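Local coordinates for protein Diedel (Drosophila melanogaster, PDB 3ZZO) that acts as a secreted immune cytokine that promotes survival of Sindbis virus infection by suppressing the immune deficiency pathway, at residues 4-16 against 77-90. Sequence-based numbering, arbitrary orientation.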
ATOM      1  N   THR A   4       4.660  10.935  -3.040  1.00  8.33           N
ATOM      2  CA  THR A   4       3.293  11.012  -3.463  1.00  8.90           C
ATOM      3  C   THR A   4       2.801   9.744  -4.171  1.00  8.46           C
ATOM      4  O   THR A   4       1.613   9.569  -4.331  1.00 10.23           O
ATOM      5  CB  THR A   4       3.117  12.237  -4.388  1.00 11.45           C
ATOM      6  OG1 THR A   4       4.217  12.257  -5.327  1.00 13.38           O
ATOM      7  CG2 THR A   4       3.081  13.532  -3.594  1.00 13.08           C
ATOM      8  N   SER A   5       3.712   8.867  -4.582  1.00  7.34           N
ATOM      9  CA  SER A   5       3.311   7.621  -5.220  1.00  7.35           C
ATOM     10  C   SER A   5       2.744   6.655  -4.182  1.00  6.61           C
ATOM     11  O   SER A   5       3.258   6.575  -3.063  1.00  7.25           O
ATOM     12  CB  SER A   5       4.487   6.954  -5.947  1.00  8.07           C
ATOM     13  OG  SER A   5       4.892   7.755  -7.032  1.00 10.24           O
ATOM     14  N   ARG A   6       1.681   5.955  -4.575  1.00  7.08           N
ATOM     15  CA  ARG A   6       1.090   4.894  -3.766  0.50  7.21           C
ATOM     16  C   ARG A   6       0.411   3.908  -4.686  1.00  6.60           C
ATOM     17  O   ARG A   6       0.336   4.156  -5.908  1.00  8.14           O
ATOM     18  CB  ARG A   6       0.190   5.435  -2.691  0.50  9.64           C
ATOM     19  CG  ARG A   6      -1.013   6.199  -3.144  0.50  9.76           C
ATOM     20  CD  ARG A   6      -1.582   7.189  -2.103  0.50 10.32           C
ATOM     21  NE  ARG A   6      -2.693   7.925  -2.594  0.50 12.56           N
ATOM     22  CZ  ARG A   6      -3.663   8.345  -1.808  0.50 13.38           C
ATOM     23  NH1 ARG A   6      -3.696   8.065  -0.473  0.50 12.75           N
ATOM     24  NH2 ARG A   6      -4.666   9.000  -2.352  0.50 16.50           N
ATOM     25  N   GLU A   7      -0.036   2.780  -4.185  1.00  6.63           N
ATOM     26  CA  GLU A   7      -0.787   1.820  -4.989  1.00  6.12           C
ATOM     27  C   GLU A   7      -2.073   1.470  -4.300  1.00  6.57           C
ATOM     28  O   GLU A   7      -2.127   1.260  -3.092  1.00  7.29           O
ATOM     29  CB  GLU A   7      -0.011   0.523  -5.263  1.00  6.76           C
ATOM     30  CG  GLU A   7       1.074   0.650  -6.292  1.00  7.09           C
ATOM     31  CD  GLU A   7       1.782  -0.645  -6.554  1.00  7.48           C
ATOM     32  OE1 GLU A   7       1.726  -1.580  -5.752  1.00  7.44           O
ATOM     33  OE2 GLU A   7       2.465  -0.695  -7.629  1.00  9.30           O
ATOM     34  N   LEU A   8      -3.116   1.353  -5.098  1.00  6.43           N
ATOM     35  CA  LEU A   8      -4.409   0.802  -4.688  1.00  7.21           C
ATOM     36  C   LEU A   8      -4.430  -0.658  -5.065  1.00  6.46           C
ATOM     37  O   LEU A   8      -4.303  -0.986  -6.256  1.00  8.08           O
ATOM     38  CB  LEU A   8      -5.548   1.509  -5.474  0.50  7.79           C
ATOM     39  CG  LEU A   8      -5.639   3.065  -5.455  0.50  7.77           C
ATOM     40  CD1 LEU A   8      -6.505   3.578  -6.595  0.50  9.14           C
ATOM     41  CD2 LEU A   8      -6.112   3.551  -4.103  0.50 11.04           C
ATOM     42  N   VAL A   9      -4.557  -1.555  -4.110  1.00  6.49           N
ATOM     43  CA  VAL A   9      -4.503  -2.972  -4.337  1.00  6.74           C
ATOM     44  C   VAL A   9      -5.802  -3.629  -3.925  1.00  6.78           C
ATOM     45  O   VAL A   9      -6.281  -3.425  -2.804  1.00  7.64           O
ATOM     46  CB  VAL A   9      -3.345  -3.611  -3.557  1.00  7.03           C
ATOM     47  CG1 VAL A   9      -3.240  -5.118  -3.824  1.00  8.49           C
ATOM     48  CG2 VAL A   9      -2.020  -2.918  -3.863  1.00  8.20           C
ATOM     49  N   GLU A  10      -6.400  -4.398  -4.836  1.00  6.46           N
ATOM     50  CA  GLU A  10      -7.553  -5.237  -4.519  1.00  6.73           C
ATOM     51  C   GLU A  10      -7.084  -6.675  -4.535  1.00  7.09           C
ATOM     52  O   GLU A  10      -6.330  -7.084  -5.417  1.00  6.79           O
ATOM     53  CB  GLU A  10      -8.681  -5.059  -5.546  1.00  8.45           C
ATOM     54  CG  GLU A  10      -9.270  -3.693  -5.543  1.00 12.94           C
ATOM     55  CD  GLU A  10     -10.467  -3.590  -6.503  1.00 16.20           C
ATOM     56  OE1 GLU A  10     -10.987  -4.612  -7.035  1.00 21.22           O
ATOM     57  OE2 GLU A  10     -10.858  -2.429  -6.800  1.00 19.77           O
ATOM     58  N   PHE A  11      -7.522  -7.450  -3.547  1.00  6.55           N
ATOM     59  CA  PHE A  11      -6.998  -8.804  -3.400  1.00  6.80           C
ATOM     60  C   PHE A  11      -7.968  -9.650  -2.598  1.00  6.37           C
ATOM     61  O   PHE A  11      -8.829  -9.119  -1.875  1.00  7.76           O
ATOM     62  CB  PHE A  11      -5.633  -8.759  -2.685  1.00  6.59           C
ATOM     63  CG  PHE A  11      -5.681  -8.203  -1.269  1.00  6.66           C
ATOM     64  CD1 PHE A  11      -5.662  -6.824  -1.048  1.00  6.89           C
ATOM     65  CD2 PHE A  11      -5.753  -9.056  -0.176  1.00  6.82           C
ATOM     66  CE1 PHE A  11      -5.747  -6.341   0.241  1.00  7.19           C
ATOM     67  CE2 PHE A  11      -5.835  -8.550   1.128  1.00  6.56           C
ATOM     68  CZ  PHE A  11      -5.827  -7.195   1.320  1.00  7.32           C
ATOM     69  N   LYS A  12      -7.794 -10.946  -2.675  1.00  7.26           N
ATOM     70  CA  LYS A  12      -8.485 -11.894  -1.808  1.00  7.41           C
ATOM     71  C   LYS A  12      -7.435 -12.567  -0.931  1.00  7.60           C
ATOM     72  O   LYS A  12      -6.235 -12.398  -1.134  1.00  7.82           O
ATOM     73  CB  LYS A  12      -9.321 -12.878  -2.615  1.00  7.75           C
ATOM     74  CG  LYS A  12     -10.568 -12.216  -3.155  1.00  9.49           C
ATOM     75  CD  LYS A  12     -11.403 -13.106  -4.112  1.00 11.29           C
ATOM     76  CE  LYS A  12     -12.641 -12.351  -4.627  1.00 13.34           C
ATOM     77  NZ  LYS A  12     -13.308 -13.107  -5.715  1.00 16.08           N
ATOM     78  N   MET A  13      -7.888 -13.267   0.099  1.00  7.85           N
ATOM     79  CA  MET A  13      -7.005 -13.856   1.106  1.00  8.71           C
ATOM     80  C   MET A  13      -7.401 -15.299   1.336  1.00  8.81           C
ATOM     81  O   MET A  13      -8.574 -15.600   1.554  1.00  9.58           O
ATOM     82  CB  MET A  13      -7.191 -13.103   2.462  1.00  9.70           C
ATOM     83  CG  MET A  13      -6.804 -11.654   2.387  1.00  9.44           C
ATOM     84  SD  MET A  13      -7.049 -10.806   3.933  1.00  9.33           S
ATOM     85  CE  MET A  13      -5.646 -11.425   4.866  1.00  9.26           C
ATOM     86  N   ASP A  14      -6.439 -16.186   1.370  1.00  9.09           N
ATOM     87  CA  ASP A  14      -6.717 -17.575   1.703  1.00 10.31           C
ATOM     88  C   ASP A  14      -6.943 -17.813   3.176  1.00  9.47           C
ATOM     89  O   ASP A  14      -7.696 -18.693   3.568  1.00 10.54           O
ATOM     90  CB  ASP A  14      -5.572 -18.455   1.240  1.00 11.59           C
ATOM     91  CG  ASP A  14      -5.412 -18.479  -0.263  1.00 14.15           C
ATOM     92  OD1 ASP A  14      -6.420 -18.340  -1.003  1.00 15.93           O
ATOM     93  OD2 ASP A  14      -4.257 -18.554  -0.652  1.00 21.09           O
ATOM     94  N   ARG A  15      -6.296 -17.031   4.012  1.00  9.33           N
ATOM     95  CA  ARG A  15      -6.368 -17.112   5.480  1.00  9.77           C
ATOM     96  C   ARG A  15      -6.451 -15.702   6.047  1.00  9.23           C
ATOM     97  O   ARG A  15      -6.065 -14.737   5.385  1.00 10.15           O
ATOM     98  CB  ARG A  15      -5.107 -17.878   6.040  1.00 11.44           C
ATOM     99  CG  ARG A  15      -5.015 -19.289   5.476  1.00 13.34           C
ATOM    100  CD  ARG A  15      -3.679 -19.964   5.845  1.00 13.71           C
ATOM    101  NE  ARG A  15      -2.527 -19.401   5.141  1.00 16.83           N
ATOM    102  CZ  ARG A  15      -2.219 -19.640   3.875  1.00 17.24           C
ATOM    103  NH1 ARG A  15      -2.920 -20.487   3.133  1.00 20.11           N
ATOM    104  NH2 ARG A  15      -1.107 -19.097   3.357  1.00 20.92           N
ATOM    105  N   GLY A  16      -6.924 -15.593   7.266  1.00  9.37           N
ATOM    106  CA  GLY A  16      -7.074 -14.281   7.882  1.00  9.75           C
ATOM    107  C   GLY A  16      -8.202 -13.501   7.261  1.00  8.76           C
ATOM    108  O   GLY A  16      -9.082 -14.053   6.595  1.00  9.61           O
ATOM    109  N   GLN A  77       2.847 -13.412   3.667  1.00  6.99           N
ATOM    110  CA  GLN A  77       2.905 -14.798   3.286  1.00  7.63           C
ATOM    111  C   GLN A  77       1.919 -15.664   4.041  1.00  7.90           C
ATOM    112  O   GLN A  77       1.291 -16.564   3.480  1.00  8.69           O
ATOM    113  CB  GLN A  77       4.314 -15.308   3.502  1.00  7.17           C
ATOM    114  CG  GLN A  77       4.484 -16.747   3.062  1.00  7.71           C
ATOM    115  CD  GLN A  77       5.869 -17.316   3.267  1.00  7.86           C
ATOM    116  OE1 GLN A  77       6.734 -16.685   3.885  1.00  9.38           O
ATOM    117  NE2 GLN A  77       6.095 -18.492   2.752  1.00  9.92           N
ATOM    118  N   GLN A  78       1.819 -15.440   5.342  1.00  8.85           N
ATOM    119  CA  GLN A  78       0.960 -16.295   6.162  1.00 10.61           C
ATOM    120  C   GLN A  78      -0.490 -16.279   5.819  1.00  9.93           C
ATOM    121  O   GLN A  78      -1.224 -17.220   6.183  1.00 11.92           O
ATOM    122  CB  GLN A  78       1.138 -15.967   7.660  1.00 11.56           C
ATOM    123  CG  GLN A  78       0.606 -14.604   8.081  1.00 14.21           C
ATOM    124  CD  GLN A  78       0.948 -14.197   9.488  1.00 18.85           C
ATOM    125  OE1 GLN A  78       1.341 -13.042   9.703  1.00 25.78           O
ATOM    126  NE2 GLN A  78       0.817 -15.104  10.412  1.00 23.79           N
ATOM    127  N   TYR A  79      -0.937 -15.263   5.121  1.00  9.51           N
ATOM    128  CA  TYR A  79      -2.330 -15.071   4.745  1.00  9.45           C
ATOM    129  C   TYR A  79      -2.638 -15.541   3.341  1.00  9.19           C
ATOM    130  O   TYR A  79      -3.809 -15.747   3.023  1.00 11.13           O
ATOM    131  CB  TYR A  79      -2.731 -13.615   4.935  1.00  9.57           C
ATOM    132  CG  TYR A  79      -2.598 -13.153   6.347  1.00  9.82           C
ATOM    133  CD1 TYR A  79      -3.316 -13.757   7.356  1.00 12.47           C
ATOM    134  CD2 TYR A  79      -1.725 -12.151   6.698  1.00 12.82           C
ATOM    135  CE1 TYR A  79      -3.181 -13.348   8.658  1.00 15.31           C
ATOM    136  CE2 TYR A  79      -1.569 -11.720   7.997  1.00 14.81           C
ATOM    137  CZ  TYR A  79      -2.340 -12.310   8.965  1.00 14.70           C
ATOM    138  OH  TYR A  79      -2.223 -11.909  10.251  1.00 17.23           O
ATOM    139  N   GLY A  80      -1.646 -15.696   2.474  1.00  9.19           N
ATOM    140  CA  GLY A  80      -1.937 -16.146   1.120  1.00  9.58           C
ATOM    141  C   GLY A  80      -2.698 -15.086   0.298  1.00  9.24           C
ATOM    142  O   GLY A  80      -3.853 -15.294  -0.107  1.00 11.84           O
ATOM    143  N   ILE A  81      -2.026 -13.990   0.005  1.00  7.86           N
ATOM    144  CA  ILE A  81      -2.616 -12.860  -0.691  1.00  7.54           C
ATOM    145  C   ILE A  81      -2.743 -13.186  -2.185  1.00  7.20           C
ATOM    146  O   ILE A  81      -1.741 -13.504  -2.839  1.00  8.53           O
ATOM    147  CB  ILE A  81      -1.770 -11.606  -0.523  1.00  7.12           C
ATOM    148  CG1 ILE A  81      -1.544 -11.228   0.944  1.00  7.31           C
ATOM    149  CG2 ILE A  81      -2.347 -10.449  -1.323  1.00  7.52           C
ATOM    150  CD1 ILE A  81      -2.834 -11.064   1.736  1.00  8.39           C
ATOM    151  N   GLN A  82      -3.975 -13.114  -2.693  1.00  6.79           N
ATOM    152  CA  GLN A  82      -4.298 -13.368  -4.080  1.00  7.25           C
ATOM    153  C   GLN A  82      -4.619 -12.034  -4.737  1.00  6.28           C
ATOM    154  O   GLN A  82      -5.725 -11.487  -4.617  1.00  6.95           O
ATOM    155  CB  GLN A  82      -5.483 -14.331  -4.178  1.00  7.70           C
ATOM    156  CG  GLN A  82      -5.238 -15.659  -3.467  1.00  8.95           C
ATOM    157  CD  GLN A  82      -4.054 -16.398  -3.992  1.00  8.50           C
ATOM    158  OE1 GLN A  82      -3.746 -16.368  -5.200  1.00 11.06           O
ATOM    159  NE2 GLN A  82      -3.391 -17.144  -3.145  1.00 10.06           N
ATOM    160  N   ILE A  83      -3.653 -11.454  -5.438  1.00  6.68           N
ATOM    161  CA  ILE A  83      -3.808 -10.133  -6.064  1.00  6.63           C
ATOM    162  C   ILE A  83      -4.816 -10.205  -7.194  1.00  7.03           C
ATOM    163  O   ILE A  83      -4.756 -11.099  -8.030  1.00  7.52           O
ATOM    164  CB  ILE A  83      -2.446  -9.624  -6.600  1.00  7.49           C
ATOM    165  CG1 ILE A  83      -1.443  -9.450  -5.428  1.00  7.60           C
ATOM    166  CG2 ILE A  83      -2.603  -8.376  -7.441  1.00  8.46           C
ATOM    167  CD1 ILE A  83      -1.721  -8.274  -4.591  1.00  8.46           C
ATOM    168  N   ILE A  84      -5.726  -9.243  -7.232  1.00  7.00           N
ATOM    169  CA  ILE A  84      -6.705  -9.116  -8.313  1.00  7.53           C
ATOM    170  C   ILE A  84      -6.386  -7.912  -9.198  1.00  7.85           C
ATOM    171  O   ILE A  84      -6.415  -8.026 -10.404  1.00  9.26           O
ATOM    172  CB  ILE A  84      -8.130  -9.018  -7.771  1.00  8.42           C
ATOM    173  CG1 ILE A  84      -8.486 -10.316  -7.050  1.00 10.52           C
ATOM    174  CG2 ILE A  84      -9.158  -8.766  -8.893  1.00 10.03           C
ATOM    175  CD1 ILE A  84      -9.706 -10.232  -6.223  1.00 13.49           C
ATOM    176  N   LYS A  85      -6.142  -6.756  -8.588  1.00  7.30           N
ATOM    177  CA  LYS A  85      -5.984  -5.491  -9.316  1.00  8.96           C
ATOM    178  C   LYS A  85      -4.966  -4.641  -8.569  1.00  7.56           C
ATOM    179  O   LYS A  85      -5.006  -4.562  -7.344  1.00  7.50           O
ATOM    180  CB  LYS A  85      -7.444  -4.750  -9.291  1.00 13.00           C
ATOM    181  CG  LYS A  85      -7.548  -3.553 -10.113  1.00 13.43           C
ATOM    182  CD  LYS A  85      -8.830  -2.827  -9.824  1.00 15.03           C
ATOM    183  CE  LYS A  85     -10.074  -3.591 -10.146  1.00 18.46           C
ATOM    184  NZ  LYS A  85     -11.407  -2.931  -9.761  1.00 20.04           N
ATOM    185  N   VAL A  86      -4.101  -3.934  -9.318  1.00  6.88           N
ATOM    186  CA  VAL A  86      -3.198  -2.944  -8.765  1.00  6.78           C
ATOM    187  C   VAL A  86      -3.240  -1.691  -9.621  1.00  6.86           C
ATOM    188  O   VAL A  86      -3.112  -1.781 -10.848  1.00  7.69           O
ATOM    189  CB  VAL A  86      -1.737  -3.457  -8.726  1.00  7.63           C
ATOM    190  CG1 VAL A  86      -0.790  -2.417  -8.099  1.00  8.68           C
ATOM    191  CG2 VAL A  86      -1.646  -4.776  -7.945  1.00  8.18           C
ATOM    192  N   THR A  87      -3.475  -0.558  -8.995  1.00  7.60           N
ATOM    193  CA  THR A  87      -3.485   0.740  -9.673  1.00  7.32           C
ATOM    194  C   THR A  87      -2.422   1.625  -9.057  1.00  7.34           C
ATOM    195  O   THR A  87      -2.411   1.857  -7.851  1.00  8.29           O
ATOM    196  CB  THR A  87      -4.853   1.427  -9.578  1.00  7.91           C
ATOM    197  OG1 THR A  87      -5.854   0.502 -10.025  1.00  8.95           O
ATOM    198  CG2 THR A  87      -4.872   2.718 -10.389  1.00  9.65           C
ATOM    199  N   ARG A  88      -1.540   2.124  -9.910  1.00  7.04           N
ATOM    200  CA  ARG A  88      -0.479   3.040  -9.472  1.00  7.96           C
ATOM    201  C   ARG A  88      -0.979   4.461  -9.458  1.00  8.20           C
ATOM    202  O   ARG A  88      -1.508   4.975 -10.448  1.00  9.86           O
ATOM    203  CB  ARG A  88       0.719   2.923 -10.379  1.00  9.15           C
ATOM    204  CG  ARG A  88       1.313   1.530 -10.427  1.00 12.27           C
ATOM    205  CD  ARG A  88       2.454   1.398 -11.407  1.00 15.92           C
ATOM    206  NE  ARG A  88       1.989   1.533 -12.775  1.00 20.85           N
ATOM    207  CZ  ARG A  88       2.679   1.134 -13.840  1.00 21.77           C
ATOM    208  NH1 ARG A  88       3.878   0.560 -13.720  1.00 23.20           N
ATOM    209  NH2 ARG A  88       2.124   1.279 -15.050  1.00 25.11           N
ATOM    210  N   LEU A  89      -0.850   5.131  -8.315  1.00  9.07           N
ATOM    211  CA  LEU A  89      -1.207   6.550  -8.160  1.00 10.77           C
ATOM    212  C   LEU A  89       0.065   7.360  -7.944  1.00 11.68           C
ATOM    213  O   LEU A  89       0.991   6.928  -7.291  1.00 13.08           O
ATOM    214  CB  LEU A  89      -2.142   6.727  -6.972  1.00 12.11           C
ATOM    215  CG  LEU A  89      -3.417   5.906  -6.990  1.00 12.12           C
ATOM    216  CD1 LEU A  89      -4.264   6.217  -5.760  1.00 15.71           C
ATOM    217  CD2 LEU A  89      -4.272   6.162  -8.232  1.00 12.39           C
ATOM    218  N   PRO A  90       0.100   8.588  -8.456  1.00 13.84           N
ATOM    219  CA  PRO A  90      -0.913   9.245  -9.309  1.00 12.13           C
ATOM    220  C   PRO A  90      -1.067   8.516 -10.629  1.00 10.64           C
ATOM    221  O   PRO A  90      -0.092   8.114 -11.283  1.00 12.60           O
ATOM    222  CB  PRO A  90      -0.330  10.663  -9.516  1.00 15.23           C
ATOM    223  CG  PRO A  90       1.101  10.487  -9.359  1.00 18.24           C
ATOM    224  CD  PRO A  90       1.262   9.469  -8.250  1.00 16.60           C
TER
HETATM  225  O   HOH W   1      -6.671  -1.194  -7.956  1.00 11.15           O
HETATM  226  O   HOH W   2     -11.244  -0.470  -9.118  1.00 18.97           O
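Glu-10 and Lys-85 face each other across the antiparallel pair formed by strands 6-13 and 81-89. Their side chains run alongside one another, and Lys-85 NZ reaches Glu-10 OE2 at 3.1 Å in a salt bridge, approaching from above the carboxylate plane; the bond to OE1 is weak. A water donates to Glu-10 OE2. At the same place the backbone forms a classic beta bulge: Ile-84 N and Lys-85 N both donate to Glu-10 O, at 2.9 and 3.2 Å, from one face of that carbonyl. Ile-84, the extra residue, sends CD1 against the methylenes of Lys-12.

Beyond the bulge, in one of two conformers of Leu-8, its side chain lies across that of Leu-89. A water joins Leu-8 O to Thr-87 OG1. On the other face, Ile-83 CD1 meets Val-9 CG1 at 3.6 Å and Ile-81 packs obliquely against Phe-11. The ring of Phe-11 stands edge-to-face to Phe-72 of helix 69-75; the same helix also covers Ile-81, through Phe-72 and Val-73, and Ile-83, through Val-73.

Past the strands, Arg-15 bends at chi3 (-71°), bringing NE to Gln-78 O at 2.7 Å, with that oxygen in the guanidinium plane. Gln-82 NE2 binds Asp-14 OD2 (3.0 Å) on the syn side but tilted out of the carboxylate plane, in a rather bent bond, while the Met-13 methyl CE rests on Tyr-79 CB.

Strand 6-13 also pairs with strand 31-35, whereas 81-89 is the sheet's outermost strand in this chain, as fits the ferredoxin-like subdomain SD1. The chemistry divides accordingly: a largely apolar patch faces the helix, with buried Glu-7 a polar exception whose OE1 is weakly bonded to Ser-69 N, and the reverse face carries an ion pair at the bulge, whose partners probably stabilise each other's charged forms.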